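Hypothetical protein (Clostridium sporogenes ATCC 15579, PDB 4QRK) is of unknown function but, as a right-handed beta-helix protein of the DUF2154 family, may take part in cell adhesion. Local coordinates at residues Gly167-Glu173 with Ile204-Ala210; Ala178-Phe184 with Gly213-Gln219; Lys106-Gly112 with Leu126-Val132. One frame throughout, in Å; residues are numbered along the deposited sequence. Where two conformers were deposited one is given.

Contact 1. Residues Gly167-Glu173 with Ile204-Ala210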
loop_
_atom_site.group_PDB
_atom_site.type_symbol
_atom_site.label_atom_id
_atom_site.label_comp_id
_atom_site.label_asym_id
_atom_site.label_seq_id
_atom_site.Cartn_x
_atom_site.Cartn_y
_atom_site.Cartn_z
ATOM N N GLY A 167 -5.202 -17.613 -7.816
ATOM C CA GLY A 167 -5.129 -17.011 -9.133
ATOM C C GLY A 167 -4.862 -15.531 -9.078
ATOM O O GLY A 167 -5.419 -14.789 -8.266
ATOM N N VAL A 168 -3.988 -15.102 -9.971
ATOM C CA VAL A 168 -3.624 -13.713 -10.139
ATOM C C VAL A 168 -3.677 -13.307 -11.619
ATOM O O VAL A 168 -3.201 -14.031 -12.518
ATOM C CB VAL A 168 -2.181 -13.482 -9.583
ATOM C CG1 VAL A 168 -1.753 -12.081 -9.773
ATOM C CG2 VAL A 168 -2.121 -13.822 -8.125
ATOM N N LYS A 169 -4.296 -12.161 -11.868
ATOM C CA LYS A 169 -4.251 -11.528 -13.176
ATOM C C LYS A 169 -3.844 -10.097 -13.000
ATOM O O LYS A 169 -4.433 -9.392 -12.182
ATOM C CB LYS A 169 -5.624 -11.622 -13.852
ATOM C CG LYS A 169 -5.716 -11.023 -15.240
ATOM C CD LYS A 169 -7.078 -11.389 -15.812
ATOM C CE LYS A 169 -7.334 -10.910 -17.216
ATOM N NZ LYS A 169 -8.553 -11.610 -17.773
ATOM N N ILE A 170 -2.846 -9.672 -13.776
ATOM C CA ILE A 170 -2.263 -8.328 -13.668
ATOM C C ILE A 170 -2.345 -7.639 -15.012
ATOM O O ILE A 170 -1.857 -8.162 -16.024
ATOM C CB ILE A 170 -0.768 -8.347 -13.316
ATOM C CG1 ILE A 170 -0.519 -9.151 -12.044
ATOM C CG2 ILE A 170 -0.216 -6.890 -13.123
ATOM C CD1 ILE A 170 0.159 -10.433 -12.308
ATOM N N LYS A 171 -2.982 -6.486 -15.041
ATOM C CA LYS A 171 -2.866 -5.598 -16.197
ATOM C C LYS A 171 -1.790 -4.583 -15.870
ATOM O O LYS A 171 -1.928 -3.810 -14.931
ATOM C CB LYS A 171 -4.215 -4.945 -16.523
ATOM C CG LYS A 171 -4.171 -3.986 -17.719
ATOM C CD LYS A 171 -5.571 -3.471 -18.067
ATOM C CE LYS A 171 -5.602 -2.767 -19.426
ATOM N NZ LYS A 171 -6.989 -2.651 -19.994
ATOM N N ALA A 172 -0.693 -4.611 -16.622
ATOM C CA ALA A 172 0.444 -3.736 -16.318
ATOM C C ALA A 172 0.736 -2.852 -17.511
ATOM O O ALA A 172 1.089 -3.344 -18.597
ATOM C CB ALA A 172 1.670 -4.522 -15.941
ATOM N N GLU A 173 0.566 -1.549 -17.271
ATOM C CA GLU A 173 0.749 -0.510 -18.274
ATOM C C GLU A 173 1.810 0.509 -17.870
ATOM O O GLU A 173 1.800 1.051 -16.754
ATOM C CB GLU A 173 -0.579 0.193 -18.495
ATOM C CG GLU A 173 -1.524 -0.654 -19.324
ATOM C CD GLU A 173 -2.959 -0.223 -19.213
ATOM O OE1 GLU A 173 -3.359 0.287 -18.135
ATOM O OE2 GLU A 173 -3.686 -0.411 -20.210
ATOM N N ILE A 204 -6.717 -12.518 -7.165
ATOM C CA ILE A 204 -6.276 -11.128 -7.074
ATOM C C ILE A 204 -6.255 -10.523 -8.465
ATOM O O ILE A 204 -5.600 -11.046 -9.378
ATOM C CB ILE A 204 -4.860 -10.969 -6.456
ATOM C CG1 ILE A 204 -4.684 -11.936 -5.309
ATOM C CG2 ILE A 204 -4.664 -9.501 -6.031
ATOM C CD1 ILE A 204 -3.376 -11.771 -4.459
ATOM N N GLU A 205 -7.019 -9.446 -8.638
ATOM C CA GLU A 205 -7.055 -8.712 -9.899
ATOM C C GLU A 205 -6.196 -7.497 -9.641
ATOM O O GLU A 205 -6.472 -6.737 -8.720
ATOM C CB GLU A 205 -8.479 -8.257 -10.259
ATOM C CG GLU A 205 -9.490 -9.422 -10.537
ATOM C CD GLU A 205 -9.355 -10.057 -11.899
ATOM O OE1 GLU A 205 -8.626 -9.513 -12.764
ATOM O OE2 GLU A 205 -10.001 -11.111 -12.111
ATOM N N VAL A 206 -5.151 -7.323 -10.432
ATOM C CA VAL A 206 -4.200 -6.236 -10.192
ATOM C C VAL A 206 -4.102 -5.350 -11.418
ATOM O O VAL A 206 -3.856 -5.830 -12.523
ATOM C CB VAL A 206 -2.799 -6.808 -9.832
ATOM C CG1 VAL A 206 -1.870 -5.704 -9.454
ATOM C CG2 VAL A 206 -2.884 -7.783 -8.675
ATOM N N ASN A 207 -4.347 -4.061 -11.238
ATOM C CA ASN A 207 -4.053 -3.072 -12.251
ATOM C C ASN A 207 -2.871 -2.213 -11.795
ATOM O O ASN A 207 -2.906 -1.663 -10.700
ATOM C CB ASN A 207 -5.310 -2.249 -12.519
ATOM C CG ASN A 207 -6.388 -3.061 -13.215
ATOM O OD1 ASN A 207 -7.197 -3.739 -12.577
ATOM N ND2 ASN A 207 -6.382 -3.015 -14.533
ATOM N N ILE A 208 -1.823 -2.136 -12.618
ATOM C CA ILE A 208 -0.634 -1.332 -12.275
ATOM C C ILE A 208 -0.331 -0.425 -13.441
ATOM O O ILE A 208 -0.265 -0.885 -14.583
ATOM C CB ILE A 208 0.650 -2.168 -12.054
ATOM C CG1 ILE A 208 0.406 -3.305 -11.071
ATOM C CG2 ILE A 208 1.779 -1.260 -11.461
ATOM C CD1 ILE A 208 1.607 -4.210 -10.852
ATOM N N GLU A 209 -0.175 0.857 -13.152
ATOM C CA GLU A 209 0.138 1.840 -14.176
ATOM C C GLU A 209 1.358 2.593 -13.693
ATOM O O GLU A 209 1.435 2.997 -12.524
ATOM C CB GLU A 209 -0.998 2.851 -14.358
ATOM C CG GLU A 209 -2.329 2.280 -14.844
ATOM C CD GLU A 209 -3.413 3.365 -14.958
ATOM O OE1 GLU A 209 -3.879 3.878 -13.915
ATOM O OE2 GLU A 209 -3.787 3.715 -16.095
ATOM N N ALA A 210 2.302 2.798 -14.585
ATOM C CA ALA A 210 3.479 3.602 -14.258
ATOM C C ALA A 210 3.704 4.572 -15.397
ATOM O O ALA A 210 3.726 4.184 -16.545
ATOM C CB ALA A 210 4.705 2.723 -14.063
HETATM O O HOH W 1 -6.583 -7.515 -13.687
#
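Ile-170 and Val-206 stand side by side on the inward face of two parallel strands in this right-handed beta-helix, a worked case of like residues stacking from coil to coil. CG1 of Ile-170 lies 3.9 Å from CB of Val-206. It is anti to the carbonyl carbon (chi1 -55°), which puts CG2 anti to the backbone N, and CG2 reaches CD1 of Ile-208, 4.0 Å away. Val-168 and Ile-204 extend this row, and Leu-162 of strand 157-162 packs against Val-168, Ile-170 and Val-206 from across the core. Between the faces, seven backbone hydrogen bonds alternate from Ile-204 N to Gly-167 O through to Ala-210 N to Glu-173 O. On the outer face the extended chain of Lys-171 runs obliquely past the amide of Asn-207, whose ND2 is 3.5 Å from Lys-171 CB. Glu-205 bends at chi2 (-78°), which brings OE1 alongside the aliphatic part of Lys-169, while its OE2 bonds to Tyr-197 OH. At the far end like charges approach, perhaps eased by a calcium ion about 5 Å from the Glu-209 side chain: the carboxylate planes are 35° apart, and OE1 of Glu-173 is 4.0 Å from OE2 of Glu-209.

Contact 2. Residues Ala178-Phe184 with Gly213-Gln219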
loop_
_atom_site.group_PDB
_atom_site.type_symbol
_atom_site.label_atom_id
_atom_site.label_comp_id
_atom_site.label_asym_id
_atom_site.label_seq_id
_atom_site.Cartn_x
_atom_site.Cartn_y
_atom_site.Cartn_z
ATOM N N ALA A 178 9.729 -0.593 -18.393
ATOM C CA ALA A 178 9.664 -1.995 -18.676
ATOM C C ALA A 178 8.786 -2.678 -17.664
ATOM O O ALA A 178 8.652 -2.248 -16.511
ATOM C CB ALA A 178 11.066 -2.575 -18.656
ATOM N N VAL A 179 8.143 -3.724 -18.132
ATOM C CA VAL A 179 7.468 -4.646 -17.264
ATOM C C VAL A 179 8.323 -5.870 -17.208
ATOM O O VAL A 179 8.645 -6.492 -18.240
ATOM C CB VAL A 179 6.104 -5.012 -17.779
ATOM C CG1 VAL A 179 5.434 -5.972 -16.817
ATOM C CG2 VAL A 179 5.295 -3.771 -17.958
ATOM N N ASN A 180 8.759 -6.181 -16.008
ATOM C CA ASN A 180 9.526 -7.396 -15.755
ATOM C C ASN A 180 8.644 -8.386 -15.047
ATOM O O ASN A 180 8.286 -8.188 -13.888
ATOM C CB ASN A 180 10.759 -7.038 -14.942
ATOM C CG ASN A 180 11.578 -5.958 -15.632
ATOM O OD1 ASN A 180 11.974 -6.123 -16.786
ATOM N ND2 ASN A 180 11.755 -4.829 -14.971
ATOM N N ALA A 181 8.284 -9.461 -15.747
ATOM C CA ALA A 181 7.295 -10.404 -15.204
ATOM C C ALA A 181 7.671 -11.831 -15.469
ATOM O O ALA A 181 6.824 -12.625 -15.902
ATOM C CB ALA A 181 5.911 -10.129 -15.806
ATOM N N ASN A 182 8.916 -12.188 -15.195
ATOM C CA ASN A 182 9.351 -13.546 -15.530
ATOM C C ASN A 182 8.595 -14.618 -14.722
ATOM O O ASN A 182 8.379 -14.502 -13.513
ATOM C CB ASN A 182 10.873 -13.681 -15.391
ATOM C CG ASN A 182 11.632 -12.817 -16.402
ATOM O OD1 ASN A 182 11.111 -12.469 -17.471
ATOM N ND2 ASN A 182 12.864 -12.462 -16.059
ATOM N N GLY A 183 8.152 -15.651 -15.412
ATOM C CA GLY A 183 7.467 -16.743 -14.753
ATOM C C GLY A 183 5.965 -16.582 -14.798
ATOM O O GLY A 183 5.259 -17.464 -14.351
ATOM N N PHE A 184 5.476 -15.454 -15.320
ATOM C CA PHE A 184 4.048 -15.298 -15.569
ATOM C C PHE A 184 3.661 -15.584 -17.019
ATOM O O PHE A 184 4.400 -15.334 -17.962
ATOM C CB PHE A 184 3.576 -13.894 -15.250
ATOM C CG PHE A 184 3.589 -13.567 -13.803
ATOM C CD1 PHE A 184 4.739 -13.065 -13.212
ATOM C CD2 PHE A 184 2.456 -13.709 -13.036
ATOM C CE1 PHE A 184 4.762 -12.729 -11.870
ATOM C CE2 PHE A 184 2.473 -13.380 -11.681
ATOM C CZ PHE A 184 3.642 -12.882 -11.112
ATOM N N GLY A 213 8.926 4.489 -15.499
ATOM C CA GLY A 213 9.541 3.604 -14.521
ATOM C C GLY A 213 9.242 2.156 -14.791
ATOM O O GLY A 213 8.592 1.811 -15.752
ATOM N N ALA A 214 9.750 1.298 -13.936
ATOM C CA ALA A 214 9.659 -0.139 -14.154
ATOM C C ALA A 214 8.541 -0.722 -13.302
ATOM O O ALA A 214 8.262 -0.241 -12.201
ATOM C CB ALA A 214 10.976 -0.762 -13.767
ATOM N N ILE A 215 7.913 -1.758 -13.811
ATOM C CA ILE A 215 6.994 -2.544 -13.056
ATOM C C ILE A 215 7.549 -3.951 -12.962
ATOM O O ILE A 215 7.750 -4.628 -13.986
ATOM C CB ILE A 215 5.641 -2.593 -13.758
ATOM C CG1 ILE A 215 5.038 -1.206 -13.799
ATOM C CG2 ILE A 215 4.701 -3.571 -13.047
ATOM C CD1 ILE A 215 3.818 -1.107 -14.723
ATOM N N ASN A 216 7.793 -4.388 -11.733
ATOM C CA ASN A 216 8.357 -5.705 -11.483
ATOM C C ASN A 216 7.342 -6.563 -10.806
ATOM O O ASN A 216 6.911 -6.241 -9.715
ATOM C CB ASN A 216 9.557 -5.575 -10.573
ATOM C CG ASN A 216 10.621 -4.660 -11.152
ATOM O OD1 ASN A 216 11.107 -4.885 -12.240
ATOM N ND2 ASN A 216 10.937 -3.612 -10.444
ATOM N N ILE A 217 6.917 -7.631 -11.462
ATOM C CA ILE A 217 5.983 -8.542 -10.816
ATOM C C ILE A 217 6.594 -9.914 -10.640
ATOM O O ILE A 217 7.218 -10.453 -11.557
ATOM C CB ILE A 217 4.608 -8.632 -11.568
ATOM C CG1 ILE A 217 4.772 -8.818 -13.046
ATOM C CG2 ILE A 217 3.818 -7.347 -11.383
ATOM C CD1 ILE A 217 3.467 -9.184 -13.709
ATOM N N LYS A 218 6.381 -10.471 -9.455
ATOM C CA LYS A 218 7.099 -11.658 -8.993
ATOM C C LYS A 218 6.142 -12.570 -8.227
ATOM O O LYS A 218 5.246 -12.091 -7.551
ATOM C CB LYS A 218 8.246 -11.239 -8.063
ATOM C CG LYS A 218 9.395 -10.511 -8.743
ATOM C CD LYS A 218 10.180 -9.647 -7.748
ATOM C CE LYS A 218 11.596 -9.281 -8.223
ATOM N NZ LYS A 218 11.686 -8.988 -9.686
ATOM N N GLN A 219 6.349 -13.879 -8.314
ATOM C CA GLN A 219 5.573 -14.830 -7.524
ATOM C C GLN A 219 6.414 -15.244 -6.346
ATOM O O GLN A 219 7.613 -15.428 -6.461
ATOM C CB GLN A 219 5.184 -16.064 -8.344
ATOM C CG GLN A 219 4.327 -15.726 -9.540
ATOM C CD GLN A 219 3.678 -16.934 -10.173
ATOM O OE1 GLN A 219 3.986 -17.292 -11.311
ATOM N NE2 GLN A 219 2.735 -17.540 -9.463
HETATM O O HOH W 2 10.292 -8.949 -11.945
HETATM O O HOH W 3 9.114 -12.482 -12.145
#
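Phe-184 reaches across to Ile-217 and Gln-219 at the last coil of the right-handed beta-helix, where the short strand 179-180 pairs in parallel with strand 215-219 and the chain then leaves the sheet. The aromatic ring is held between two side chains. Over one face comes the CD1 methyl of Ile-217, a CH-pi contact 4.2 Å from the ring centroid and 15° off the normal. The side chain of Gln-219 arrives from the other direction and lies against the opposite face, its CG 3.3 Å from Phe-184 CZ. The type II turn from Ala-181 to Phe-184 brings the ring back toward the strand, with Gly-183 at a backbone conformation that suits a residue without a side chain.

Ile-217 is a wedge between two partners. Its CG1 sits between the backbone N and the carbonyl carbon (chi1 47°), and this directs the branch at Ala-181, where CG1 of Ile-217 and CB of Ala-181 approach to a tight 3.3 Å. Ile-170 and Tyr-192 add to the apolar surroundings of Ile-217.

On the outward face, Asn-180 and Asn-216 point the same way with their amides nearly coplanar, 12° apart. Asn-180 ND2 donates to Asn-216 OD1 at 2.8 Å, and ND2 of Asn-216 passes the chain of bonds on to Glu-157 and Thr-159 of the neighbouring strand 157-162. Three backbone bonds fix the register beneath the amides. Past the pairing, one water donates to Ile-217 O at 2.8 Å; another adds a second donor to Asn-180 O, already bonded to Ile-217 N, and accepts from Lys-218 NZ at 2.7 Å.

Contact 3. Residues Lys106-Gly112 with Leu126-Val132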
loop_
_atom_site.group_PDB
_atom_site.type_symbol
_atom_site.label_atom_id
_atom_site.label_comp_id
_atom_site.label_asym_id
_atom_site.label_seq_id
_atom_site.Cartn_x
_atom_site.Cartn_y
_atom_site.Cartn_z
ATOM N N LYS A 106 -6.291 2.595 1.244
ATOM C CA LYS A 106 -6.114 3.571 0.220
ATOM C C LYS A 106 -4.956 4.471 0.608
ATOM O O LYS A 106 -4.883 4.967 1.737
ATOM C CB LYS A 106 -7.393 4.385 0.024
ATOM C CG LYS A 106 -7.218 5.449 -1.030
ATOM C CD LYS A 106 -8.403 6.404 -1.153
ATOM C CE LYS A 106 -8.250 7.241 -2.441
ATOM N NZ LYS A 106 -6.867 7.810 -2.606
ATOM N N LEU A 107 -4.026 4.626 -0.323
ATOM C CA LEU A 107 -2.814 5.414 -0.114
ATOM C C LEU A 107 -2.595 6.449 -1.212
ATOM O O LEU A 107 -2.546 6.109 -2.386
ATOM C CB LEU A 107 -1.604 4.495 -0.101
ATOM C CG LEU A 107 -1.788 3.212 0.691
ATOM C CD1 LEU A 107 -0.598 2.334 0.571
ATOM C CD2 LEU A 107 -1.955 3.578 2.118
ATOM N N SER A 108 -2.413 7.691 -0.806
ATOM C CA SER A 108 -1.947 8.740 -1.687
ATOM C C SER A 108 -0.603 9.212 -1.151
ATOM O O SER A 108 -0.535 9.832 -0.083
ATOM C CB SER A 108 -2.951 9.890 -1.698
ATOM O OG SER A 108 -2.523 10.900 -2.576
ATOM N N LEU A 109 0.439 8.906 -1.907
ATOM C CA LEU A 109 1.817 9.180 -1.544
ATOM C C LEU A 109 2.443 10.160 -2.539
ATOM O O LEU A 109 2.509 9.866 -3.730
ATOM C CB LEU A 109 2.567 7.852 -1.577
ATOM C CG LEU A 109 1.787 6.666 -0.997
ATOM C CD1 LEU A 109 2.540 5.375 -1.240
ATOM C CD2 LEU A 109 1.530 6.869 0.474
ATOM N N GLY A 110 2.911 11.303 -2.066
ATOM C CA GLY A 110 3.463 12.330 -2.955
ATOM C C GLY A 110 4.829 11.923 -3.477
ATOM O O GLY A 110 5.012 11.635 -4.650
ATOM N N THR A 111 5.776 11.819 -2.569
ATOM C CA THR A 111 7.155 11.511 -2.915
ATOM C C THR A 111 7.802 10.691 -1.819
ATOM O O THR A 111 7.723 11.065 -0.654
ATOM C CB THR A 111 7.984 12.823 -3.021
ATOM O OG1 THR A 111 7.300 13.750 -3.870
ATOM C CG2 THR A 111 9.359 12.544 -3.625
ATOM N N GLY A 112 8.525 9.641 -2.172
ATOM C CA GLY A 112 9.211 8.853 -1.166
ATOM C C GLY A 112 9.164 7.369 -1.428
ATOM O O GLY A 112 8.984 6.953 -2.560
ATOM N N LEU A 126 -6.844 -2.689 -2.220
ATOM C CA LEU A 126 -5.715 -1.788 -2.065
ATOM C C LEU A 126 -5.689 -0.855 -3.249
ATOM O O LEU A 126 -5.770 -1.310 -4.386
ATOM C CB LEU A 126 -4.420 -2.558 -2.059
ATOM C CG LEU A 126 -3.136 -1.728 -1.986
ATOM C CD1 LEU A 126 -3.008 -1.007 -0.645
ATOM C CD2 LEU A 126 -1.914 -2.621 -2.231
ATOM N N ASN A 127 -5.657 0.440 -2.960
ATOM C CA ASN A 127 -5.483 1.480 -3.948
ATOM C C ASN A 127 -4.306 2.340 -3.559
ATOM O O ASN A 127 -4.284 2.914 -2.460
ATOM C CB ASN A 127 -6.739 2.361 -4.041
ATOM C CG ASN A 127 -7.860 1.659 -4.753
ATOM O OD1 ASN A 127 -7.876 1.590 -5.982
ATOM N ND2 ASN A 127 -8.764 1.065 -3.990
ATOM N N VAL A 128 -3.330 2.439 -4.454
ATOM C CA VAL A 128 -2.120 3.224 -4.186
ATOM C C VAL A 128 -1.909 4.214 -5.293
ATOM O O VAL A 128 -1.889 3.817 -6.453
ATOM C CB VAL A 128 -0.879 2.299 -4.169
ATOM C CG1 VAL A 128 0.388 3.083 -3.997
ATOM C CG2 VAL A 128 -0.987 1.305 -3.037
ATOM N N GLY A 129 -1.762 5.495 -4.956
ATOM C CA GLY A 129 -1.182 6.450 -5.887
ATOM C C GLY A 129 0.170 6.959 -5.394
ATOM O O GLY A 129 0.303 7.314 -4.229
HETATM N N MSE A 130 1.151 7.038 -6.298
HETATM C CA MSE A 130 2.472 7.550 -5.953
HETATM C C MSE A 130 2.879 8.560 -7.025
HETATM O O MSE A 130 2.633 8.374 -8.213
HETATM C CB MSE A 130 3.478 6.399 -5.803
HETATM C CG MSE A 130 4.983 6.755 -5.782
HETATM SE SE MSE A 130 5.643 7.708 -4.209
HETATM C CE MSE A 130 5.453 6.318 -2.880
ATOM N N GLY A 131 3.432 9.688 -6.576
ATOM C CA GLY A 131 3.877 10.738 -7.494
ATOM C C GLY A 131 5.272 10.427 -8.043
ATOM O O GLY A 131 5.440 10.069 -9.214
ATOM N N VAL A 132 6.274 10.559 -7.171
ATOM C CA VAL A 132 7.669 10.281 -7.505
ATOM C C VAL A 132 8.228 9.395 -6.404
ATOM O O VAL A 132 8.381 9.839 -5.264
ATOM C CB VAL A 132 8.530 11.555 -7.570
ATOM C CG1 VAL A 132 10.014 11.206 -7.837
ATOM C CG2 VAL A 132 8.001 12.521 -8.619
#
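Leu-107 and Gly-129 meet at the middle of this parallel pairing of two neighbouring beta-helix coils, where Gly-129 N donates a hydrogen bond to Leu-107 O at 2.8 Å. The amide of Leu-107 is in turn taken by Asn-127 O, and that of Leu-109 by Gly-129 O, so donors alternate between the strands. The pairing continues as the chains turn the corner together. There Gly-131 N is shared, donating to Leu-109 O at 3.0 Å and weakly to Gly-110 O, which accepts Val-132 N as its better partner. Gly-112 N closes the series on Val-132 O at 3.1 Å, in the carbonyl plane. The opposite edge of strand 103-110 is satisfied too: Lys-106, Ser-108 and Gly-110 make backbone bonds with Leu-27, Leu-29 and Phe-31 of strand 24-32.

Both ends of the Asn-127 amide are satisfied: OD1 accepts from ND2 of Asn-150 on the following coil, while ND2 donates to Glu-125 OE2. On this same outer face Thr-111 turns its methyl CG2, opposite the backbone N, alongside Val-132, 3.3 Å from Val-132 O.

Inside, the side chains are apolar. CD1 of Leu-107 meets CG2 of Val-128 at 3.8 Å, and Phe-114 packs against this row. Met-130, deposited as selenomethionine, doubles back at chi2 and chi3 (70° and 68°), carrying CE across to the Leu-109 side chain in the conformer given. The chemistry thus divides cleanly: main-chain polarity is spent between coils, even round the corner, and the interior is given over to apolar side chains.

All three contacts join parallel strands of the beta-helix. Contacts 1 and 3 lie in one sheet, where strands 103-110 and 123-130 are followed by 147-153, 203-210 and 167-174; contact 2 belongs to the other sheet. Contact 3 closes before the other two open and pairs coils that follow each other. Strands 203-210 and 215-219, by contrast, slot between earlier ones, so contacts 1 and 2, whose segments alternate, join the same two coils out of chain order. Their centres are about 10 Å apart, and the contacts touch through the core, Ile-170 meeting Phe-184 and Ile-217. Contact 3 lies about 16 Å from contact 1 and 19 Å from contact 2, centre to centre.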